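Local coordinates for protein 3-dehydroquinate dehydratase (Thermus thermophilus, PDB 2UYG) that catalyses, as a type II dehydroquinase, the trans-dehydration of 3-dehydroquinate to 3-dehydroshikimate, the third step of chorismate biosynthesis, at residues L42-R47 and L133-L138; L72-L77 and Y82-A87; A76-S81 and V95-L100. All coordinates share one frame; numbering follows the deposited sequence.

Interaction 1 of 3, residues L42-R47 and L133-L138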
loop_
_atom_site.group_PDB
_atom_site.type_symbol
_atom_site.label_atom_id
_atom_site.label_comp_id
_atom_site.label_asym_id
_atom_site.label_seq_id
_atom_site.Cartn_x
_atom_site.Cartn_y
_atom_site.Cartn_z
ATOM N N LEU A 42 11.243 31.501 -34.044
ATOM C CA LEU A 42 11.884 31.011 -32.815
ATOM C C LEU A 42 13.235 30.349 -33.164
ATOM O O LEU A 42 13.314 29.379 -33.939
ATOM C CB LEU A 42 10.962 29.991 -32.153
ATOM C CG LEU A 42 10.402 30.240 -30.772
ATOM C CD1 LEU A 42 10.124 31.702 -30.420
ATOM C CD2 LEU A 42 9.168 29.398 -30.639
ATOM N N GLY A 43 14.287 30.915 -32.638
ATOM C CA GLY A 43 15.578 30.304 -32.746
ATOM C C GLY A 43 15.611 29.084 -31.844
ATOM O O GLY A 43 15.213 29.180 -30.685
ATOM N N VAL A 44 16.023 27.940 -32.352
ATOM C CA VAL A 44 16.213 26.749 -31.502
ATOM C C VAL A 44 17.634 26.216 -31.401
ATOM O O VAL A 44 18.371 26.189 -32.351
ATOM C CB VAL A 44 15.208 25.518 -31.856
ATOM C CG1 VAL A 44 13.823 25.957 -32.147
ATOM C CG2 VAL A 44 15.629 24.774 -32.954
ATOM N N VAL A 45 17.939 25.648 -30.231
ATOM C CA VAL A 45 19.134 24.828 -30.041
ATOM C C VAL A 45 18.735 23.581 -29.314
ATOM O O VAL A 45 17.971 23.602 -28.299
ATOM C CB VAL A 45 20.203 25.613 -29.245
ATOM C CG1 VAL A 45 19.539 26.339 -28.238
ATOM C CG2 VAL A 45 21.249 24.759 -28.602
ATOM N N PHE A 46 19.314 22.513 -29.779
ATOM C CA PHE A 46 18.863 21.177 -29.477
ATOM C C PHE A 46 20.040 20.398 -28.941
ATOM O O PHE A 46 21.036 20.334 -29.596
ATOM C CB PHE A 46 18.400 20.523 -30.808
ATOM C CG PHE A 46 17.667 19.191 -30.644
ATOM C CD1 PHE A 46 16.319 19.137 -30.711
ATOM C CD2 PHE A 46 18.376 18.004 -30.520
ATOM C CE1 PHE A 46 15.652 17.961 -30.601
ATOM C CE2 PHE A 46 17.719 16.796 -30.390
ATOM C CZ PHE A 46 16.351 16.773 -30.436
ATOM N N ARG A 47 19.895 19.754 -27.790
ATOM C CA ARG A 47 20.970 19.010 -27.160
ATOM C C ARG A 47 20.383 17.692 -26.480
ATOM O O ARG A 47 19.146 17.597 -26.088
ATOM C CB ARG A 47 21.674 19.867 -26.147
ATOM C CG ARG A 47 22.330 21.153 -26.644
ATOM C CD ARG A 47 22.879 22.151 -25.582
ATOM N NE ARG A 47 23.732 23.227 -26.189
ATOM C CZ ARG A 47 24.096 23.401 -27.573
ATOM N NH1 ARG A 47 23.628 22.683 -28.615
ATOM N NH2 ARG A 47 24.921 24.349 -27.950
ATOM N N LEU A 133 4.332 20.903 -30.848
ATOM C CA LEU A 133 3.327 21.569 -30.060
ATOM C C LEU A 133 3.909 22.417 -28.915
ATOM O O LEU A 133 3.330 23.515 -28.565
ATOM C CB LEU A 133 2.295 20.600 -29.450
ATOM C CG LEU A 133 1.551 19.472 -30.173
ATOM C CD1 LEU A 133 0.331 18.974 -29.373
ATOM C CD2 LEU A 133 1.267 19.584 -31.604
ATOM N N ALA A 134 5.022 21.924 -28.321
ATOM C CA ALA A 134 5.704 22.732 -27.282
ATOM C C ALA A 134 6.158 24.075 -27.875
ATOM O O ALA A 134 6.072 25.083 -27.233
ATOM C CB ALA A 134 6.921 21.994 -26.698
ATOM N N LEU A 135 6.671 24.042 -29.094
ATOM C CA LEU A 135 7.148 25.284 -29.761
ATOM C C LEU A 135 6.015 26.259 -30.072
ATOM O O LEU A 135 6.141 27.457 -29.828
ATOM C CB LEU A 135 7.997 24.940 -30.972
ATOM C CG LEU A 135 9.296 24.205 -30.604
ATOM C CD1 LEU A 135 9.996 23.600 -31.817
ATOM C CD2 LEU A 135 10.275 25.080 -29.784
ATOM N N VAL A 136 4.844 25.756 -30.421
ATOM C CA VAL A 136 3.700 26.660 -30.673
ATOM C C VAL A 136 3.274 27.348 -29.428
ATOM O O VAL A 136 3.075 28.598 -29.396
ATOM C CB VAL A 136 2.504 25.973 -31.445
ATOM C CG1 VAL A 136 2.280 24.676 -30.950
ATOM C CG2 VAL A 136 1.176 26.777 -31.305
ATOM N N TYR A 137 3.230 26.612 -28.326
ATOM C CA TYR A 137 2.860 27.231 -27.059
ATOM C C TYR A 137 3.890 28.307 -26.733
ATOM O O TYR A 137 3.552 29.381 -26.298
ATOM C CB TYR A 137 2.831 26.228 -25.942
ATOM C CG TYR A 137 2.804 26.895 -24.583
ATOM C CD1 TYR A 137 1.632 27.406 -24.064
ATOM C CD2 TYR A 137 3.949 27.036 -23.804
ATOM C CE1 TYR A 137 1.580 27.998 -22.868
ATOM C CE2 TYR A 137 3.864 27.634 -22.544
ATOM C CZ TYR A 137 2.693 28.126 -22.103
ATOM O OH TYR A 137 2.565 28.769 -20.847
ATOM N N LEU A 138 5.154 28.003 -26.926
ATOM C CA LEU A 138 6.209 28.868 -26.445
ATOM C C LEU A 138 6.304 30.190 -27.270
ATOM O O LEU A 138 6.477 31.288 -26.689
ATOM C CB LEU A 138 7.501 28.094 -26.444
ATOM C CG LEU A 138 8.155 27.580 -25.181
ATOM C CD1 LEU A 138 7.466 27.634 -23.838
ATOM C CD2 LEU A 138 8.865 26.288 -25.362
#

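Interaction 2 of 3, residues L72-L77 and Y82-A87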
loop_
_atom_site.group_PDB
_atom_site.type_symbol
_atom_site.label_atom_id
_atom_site.label_comp_id
_atom_site.label_asym_id
_atom_site.label_seq_id
_atom_site.Cartn_x
_atom_site.Cartn_y
_atom_site.Cartn_z
ATOM N N LEU A 72 11.879 20.060 -22.615
ATOM C CA LEU A 72 12.597 19.069 -21.890
ATOM C C LEU A 72 11.955 17.719 -21.927
ATOM O O LEU A 72 10.839 17.561 -21.480
ATOM C CB LEU A 72 12.671 19.533 -20.408
ATOM C CG LEU A 72 13.309 18.572 -19.436
ATOM C CD1 LEU A 72 14.734 18.452 -19.859
ATOM C CD2 LEU A 72 13.278 19.146 -17.948
ATOM N N ASN A 73 12.697 16.732 -22.427
ATOM C CA ASN A 73 12.303 15.355 -22.501
ATOM C C ASN A 73 13.385 14.631 -21.699
ATOM O O ASN A 73 14.492 14.321 -22.263
ATOM C CB ASN A 73 12.275 14.808 -23.939
ATOM C CG ASN A 73 11.847 13.327 -23.980
ATOM O OD1 ASN A 73 11.810 12.688 -22.951
ATOM N ND2 ASN A 73 11.443 12.828 -25.141
ATOM N N PRO A 74 13.148 14.360 -20.435
ATOM C CA PRO A 74 14.215 13.704 -19.666
ATOM C C PRO A 74 14.427 12.216 -20.004
ATOM O O PRO A 74 15.299 11.595 -19.407
ATOM C CB PRO A 74 13.775 13.919 -18.237
ATOM C CG PRO A 74 12.543 15.015 -18.317
ATOM C CD PRO A 74 12.000 14.775 -19.617
ATOM N N GLY A 75 13.614 11.608 -20.895
ATOM C CA GLY A 75 13.818 10.163 -21.130
ATOM C C GLY A 75 13.419 9.425 -19.822
ATOM O O GLY A 75 12.645 9.986 -19.046
ATOM N N ALA A 76 14.007 8.276 -19.490
ATOM C CA ALA A 76 13.608 7.564 -18.272
ATOM C C ALA A 76 13.807 8.337 -16.891
ATOM O O ALA A 76 13.196 7.922 -15.852
ATOM C CB ALA A 76 14.275 6.300 -18.198
ATOM N N LEU A 77 14.644 9.376 -16.903
ATOM C CA LEU A 77 14.905 10.179 -15.720
ATOM C C LEU A 77 13.629 10.816 -15.238
ATOM O O LEU A 77 13.539 11.190 -14.099
ATOM C CB LEU A 77 15.916 11.294 -15.998
ATOM C CG LEU A 77 17.362 10.815 -16.316
ATOM C CD1 LEU A 77 18.258 11.962 -16.733
ATOM C CD2 LEU A 77 17.965 10.011 -15.220
ATOM N N TYR A 82 14.701 13.392 -8.958
ATOM C CA TYR A 82 14.391 14.519 -8.183
ATOM C C TYR A 82 15.507 15.532 -8.267
ATOM O O TYR A 82 15.273 16.711 -8.024
ATOM C CB TYR A 82 14.074 14.094 -6.708
ATOM C CG TYR A 82 12.815 13.206 -6.503
ATOM C CD1 TYR A 82 12.933 11.877 -6.096
ATOM C CD2 TYR A 82 11.518 13.727 -6.645
ATOM C CE1 TYR A 82 11.805 11.090 -5.806
ATOM C CE2 TYR A 82 10.368 12.921 -6.454
ATOM C CZ TYR A 82 10.542 11.622 -6.018
ATOM O OH TYR A 82 9.476 10.789 -5.813
ATOM N N ALA A 83 16.666 15.188 -8.775
ATOM C CA ALA A 83 17.689 16.203 -8.928
ATOM C C ALA A 83 17.399 17.078 -10.095
ATOM O O ALA A 83 17.577 18.338 -10.033
ATOM C CB ALA A 83 19.108 15.622 -8.889
ATOM N N LEU A 84 16.800 16.495 -11.123
ATOM C CA LEU A 84 16.386 17.248 -12.280
ATOM C C LEU A 84 15.192 18.171 -12.005
ATOM O O LEU A 84 15.131 19.324 -12.470
ATOM C CB LEU A 84 16.037 16.302 -13.368
ATOM C CG LEU A 84 16.399 16.552 -14.815
ATOM C CD1 LEU A 84 15.314 15.948 -15.670
ATOM C CD2 LEU A 84 16.820 17.960 -15.226
ATOM N N LEU A 85 14.245 17.665 -11.232
ATOM C CA LEU A 85 13.178 18.551 -10.723
ATOM C C LEU A 85 13.768 19.751 -10.027
ATOM O O LEU A 85 13.310 20.811 -10.194
ATOM C CB LEU A 85 12.376 17.828 -9.635
ATOM C CG LEU A 85 10.970 18.179 -9.221
ATOM C CD1 LEU A 85 10.710 17.875 -7.694
ATOM C CD2 LEU A 85 10.347 19.469 -9.735
ATOM N N ASP A 86 14.700 19.537 -9.122
ATOM C CA ASP A 86 15.179 20.665 -8.332
ATOM C C ASP A 86 15.907 21.661 -9.276
ATOM O O ASP A 86 15.860 22.861 -9.073
ATOM C CB ASP A 86 16.105 20.194 -7.197
ATOM C CG ASP A 86 15.381 19.889 -5.920
ATOM O OD1 ASP A 86 14.155 20.124 -5.860
ATOM O OD2 ASP A 86 15.941 19.383 -4.862
ATOM N N ALA A 87 16.575 21.129 -10.292
ATOM C CA ALA A 87 17.265 21.960 -11.276
ATOM C C ALA A 87 16.245 22.859 -11.931
ATOM O O ALA A 87 16.492 24.044 -12.017
ATOM C CB ALA A 87 17.927 21.157 -12.303
#

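Interaction 3 of 3, residues A76-S81 and V95-L100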
loop_
_atom_site.group_PDB
_atom_site.type_symbol
_atom_site.label_atom_id
_atom_site.label_comp_id
_atom_site.label_asym_id
_atom_site.label_seq_id
_atom_site.Cartn_x
_atom_site.Cartn_y
_atom_site.Cartn_z
ATOM N N ALA A 76 14.007 8.276 -19.490
ATOM C CA ALA A 76 13.608 7.564 -18.272
ATOM C C ALA A 76 13.807 8.337 -16.891
ATOM O O ALA A 76 13.196 7.922 -15.852
ATOM C CB ALA A 76 14.275 6.300 -18.198
ATOM N N LEU A 77 14.644 9.376 -16.903
ATOM C CA LEU A 77 14.905 10.179 -15.720
ATOM C C LEU A 77 13.629 10.816 -15.238
ATOM O O LEU A 77 13.539 11.190 -14.099
ATOM C CB LEU A 77 15.916 11.294 -15.998
ATOM C CG LEU A 77 17.362 10.815 -16.316
ATOM C CD1 LEU A 77 18.258 11.962 -16.733
ATOM C CD2 LEU A 77 17.965 10.011 -15.220
ATOM N N THR A 78 12.674 11.037 -16.136
ATOM C CA THR A 78 11.417 11.609 -15.740
ATOM C C THR A 78 10.794 10.879 -14.561
ATOM O O THR A 78 10.106 11.477 -13.680
ATOM C CB THR A 78 10.362 11.752 -16.973
ATOM O OG1 THR A 78 9.314 10.801 -16.841
ATOM C CG2 THR A 78 10.867 11.618 -18.265
ATOM N N HIS A 79 11.064 9.609 -14.438
ATOM C CA HIS A 79 10.385 8.850 -13.397
ATOM C C HIS A 79 11.202 8.677 -12.112
ATOM O O HIS A 79 10.715 8.012 -11.180
ATOM C CB HIS A 79 9.959 7.476 -13.907
ATOM C CG HIS A 79 9.521 7.469 -15.336
ATOM N ND1 HIS A 79 8.342 8.046 -15.775
ATOM C CD2 HIS A 79 10.175 7.054 -16.460
ATOM C CE1 HIS A 79 8.290 7.960 -17.104
ATOM N NE2 HIS A 79 9.354 7.285 -17.524
ATOM N N TYR A 80 12.396 9.256 -12.008
ATOM C CA TYR A 80 13.110 9.144 -10.705
ATOM C C TYR A 80 14.100 10.275 -10.313
ATOM O O TYR A 80 14.495 10.368 -9.119
ATOM C CB TYR A 80 13.725 7.779 -10.548
ATOM C CG TYR A 80 14.791 7.493 -11.547
ATOM C CD1 TYR A 80 16.123 7.570 -11.195
ATOM C CD2 TYR A 80 14.469 7.195 -12.912
ATOM C CE1 TYR A 80 17.161 7.260 -12.156
ATOM C CE2 TYR A 80 15.463 6.912 -13.857
ATOM C CZ TYR A 80 16.808 6.923 -13.482
ATOM O OH TYR A 80 17.779 6.620 -14.399
ATOM N N SER A 81 14.425 11.174 -11.250
ATOM C CA SER A 81 15.361 12.254 -10.993
ATOM C C SER A 81 14.796 13.461 -10.287
ATOM O O SER A 81 14.555 14.466 -10.924
ATOM C CB SER A 81 15.943 12.760 -12.314
ATOM O OG SER A 81 17.105 13.559 -12.092
ATOM N N VAL A 95 9.606 25.838 -18.361
ATOM C CA VAL A 95 10.007 24.554 -18.865
ATOM C C VAL A 95 8.738 23.751 -19.329
ATOM O O VAL A 95 7.760 23.640 -18.583
ATOM C CB VAL A 95 10.719 23.805 -17.799
ATOM C CG1 VAL A 95 11.163 22.460 -18.311
ATOM C CG2 VAL A 95 11.934 24.577 -17.275
ATOM N N VAL A 96 8.743 23.290 -20.576
ATOM C CA VAL A 96 7.714 22.450 -21.096
ATOM C C VAL A 96 8.288 21.011 -21.228
ATOM O O VAL A 96 9.311 20.833 -21.814
ATOM C CB VAL A 96 7.231 22.870 -22.483
ATOM C CG1 VAL A 96 6.053 21.993 -22.895
ATOM C CG2 VAL A 96 6.751 24.380 -22.487
ATOM N N GLU A 97 7.618 20.038 -20.618
ATOM C CA GLU A 97 8.055 18.647 -20.579
ATOM C C GLU A 97 7.387 17.992 -21.769
ATOM O O GLU A 97 6.227 18.115 -21.940
ATOM C CB GLU A 97 7.619 17.967 -19.271
ATOM C CG GLU A 97 8.042 16.541 -19.200
ATOM C CD GLU A 97 7.795 15.854 -17.849
ATOM O OE1 GLU A 97 7.267 14.685 -17.820
ATOM O OE2 GLU A 97 8.104 16.460 -16.835
ATOM N N VAL A 98 8.129 17.287 -22.558
ATOM C CA VAL A 98 7.657 16.630 -23.773
ATOM C C VAL A 98 8.035 15.169 -23.762
ATOM O O VAL A 98 9.117 14.784 -23.269
ATOM C CB VAL A 98 8.329 17.502 -24.914
ATOM C CG1 VAL A 98 8.596 16.821 -26.098
ATOM C CG2 VAL A 98 7.434 18.736 -25.155
ATOM N N HIS A 99 7.167 14.297 -24.306
ATOM C CA HIS A 99 7.554 12.866 -24.530
ATOM C C HIS A 99 6.948 12.427 -25.842
ATOM O O HIS A 99 5.823 12.809 -26.116
ATOM C CB HIS A 99 7.017 11.922 -23.456
ATOM C CG HIS A 99 7.287 12.382 -22.080
ATOM N ND1 HIS A 99 8.424 12.014 -21.383
ATOM C CD2 HIS A 99 6.623 13.256 -21.287
ATOM C CE1 HIS A 99 8.398 12.593 -20.199
ATOM N NE2 HIS A 99 7.323 13.360 -20.114
ATOM N N LEU A 100 7.669 11.617 -26.592
ATOM C CA LEU A 100 7.235 11.079 -27.839
ATOM C C LEU A 100 6.028 10.180 -27.686
ATOM O O LEU A 100 5.123 10.247 -28.499
ATOM C CB LEU A 100 8.331 10.206 -28.429
ATOM C CG LEU A 100 9.607 11.016 -28.745
ATOM C CD1 LEU A 100 10.765 10.060 -28.595
ATOM C CD2 LEU A 100 9.512 11.619 -30.111
#

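Interaction 1 of 3, residues L42-R47 and L133-L138
Leu-42 and Val-44 both direct their CB atoms at the helical segment 133-138, where Leu-135 and Leu-138 point back at them. The backbones come nearest at Leu-42 and Leu-135, whose CA atoms are 8.0 Å apart, a gap that the side chains have to span. Leu-42 does so with a single branch: its CD2 methyl reaches Leu-135 O at 3.7 Å, so it meets the helix backbone rather than another side-chain end. The same methyl lies 4.7 Å from Leu-138 CB, which places it against the helix surface, over the stretch from Leu-135 to Leu-138. The torsions of Leu-42 (chi1 -118°, chi2 33°) lie away from the staggered positions, which suggests a strained or less certain placement of the branch. Val-44 meets its partner differently, methyl against forked end: its CG1 is 4.4 Å from Leu-135 CD2 and 4.5 Å from Leu-135 CD1, so neither branch of the leucine is strongly preferred. Leu-135 thus takes Val-44 at its methyls and Leu-42 at its carbonyl oxygen. The strand belongs to the edge of the parallel sheet within this chain, paired through its backbone with strand 2-6, while helix 129-140 also packs through Ala-134 and Leu-138 on strands 69-73 and 95-99. Leu-133 and Val-136 meet Leu-133 of the second subunit. Only 148 Å² is buried between the segments, and every approach is an apolar carbon against carbon or a backbone carbonyl group. The contact therefore rests on shape and exclusion of water, without directional bonds to fix its exact geometry.

Interaction 2 of 3, residues L72-L77 and Y82-A87
Leu-84 is turned to chi1 -140° and chi2 -148°, both off the staggered values, and this carries its CD1 methyl onto the ring of Pro-74. There CD1 lies 3.6 Å from Pro-74 CB and 3.9 Å from Pro-74 CG, touching the carbon side of the ring, and the two side chains cross at about a right angle. From the strand end, Leu-72 sends CG anti to the backbone N, and its CD2 approaches the same methyl, Leu-84 CD1, at 4.4 Å. One branch of a single helix residue is thus shared by two residues of the strand and the turn after it. Leu-77 adds a looser approach, with its CB 4.7 Å from Leu-84 CD1. Asn-73 lies between the two touching residues but points away from the helix. Its OD1 accepts a bond of 2.9 Å from Gly-75 N in an Asx turn; the N-H...O angle is 156°, and the donor sits above the carbonyl plane. Asn-73 ND2 is held by Tyr-131 OH, so both ends of the amide have partners. On the helix, Asp-86 forms a salt bridge with Arg-110 of the third subunit, which places this helix at a subunit boundary. Asn-73 and Asp-86 are both predicted to bind substrate. The arrangement is that of the first half of a beta-alpha-beta unit, strand 69-73, helix 82-89 and strand 95-99, with an apolar seam holding the helix to the strand end and an Asx turn shaping the loop that bears the predicted site.

Interaction 3 of 3, residues A76-S81 and V95-L100
Thr-78, in the 3-10 turn 76-79, comes nearest to strand 95-99 at Glu-97, with 9.2 Å between the two CA atoms, and Leu-77 O accepts both Tyr-80 N and Ser-81 N as the turn ends. Across that gap Thr-78 and His-99 approach from opposite directions. The Thr-78 CG2 methyl meets the ring at its edge, in the plane, 3.3 Å from His-99 CE1; Thr-78 OG1 stands farther from that carbon, at 3.9 Å. His-99 has CG beside the backbone N and anti to the carbonyl carbon (chi1 -50°), which turns the ring toward the loop and its NE2 to Glu-97. His-99 NE2 donates to Glu-97 OE1 at 2.6 Å with an N-H...O angle of 157°; the oxygen uses its anti lone pair and lies only 2° out of the ring plane. Glu-97 is itself fixed by Ser-113 at OE1 and Thr-115 at OE2, so it acts as a second-shell residue orienting the ring. A phenylalanine in place of His-99 would probably leave Glu-97 OE1 without its N-H partner and the pocket without its predicted proton donor. A glycerol lies about 3 Å from the His-99 side chain. With His-79 and Leu-100, both predicted substrate binders, the arrangement is consistent with the type II dehydroquinase active site, at the C-terminal end of a parallel strand.

In the fold
From the N terminus, the chain first enters interaction 1 at the edge strand 44-48 and leaves that contact open for 85 residues, until helix 129-140 closes the loop. Interactions 2 and 3 both fall within this span. They start from overlapping ground, sharing Ala-76 and Leu-77: interaction 2 closes almost at once on helix 82-89, whereas 76-81 waits for strand 95-99, so the helix lies inside the loop of interaction 3. Strands 69-73 and 95-99 are sheet neighbours, bonded through Leu-72 N and Val-96 O at 2.8 Å. Helix 129-140 touches strand 95-99 as well, linking interaction 1 to interaction 3 across this flavodoxin-like parallel sheet of order 2-1-3-4-5.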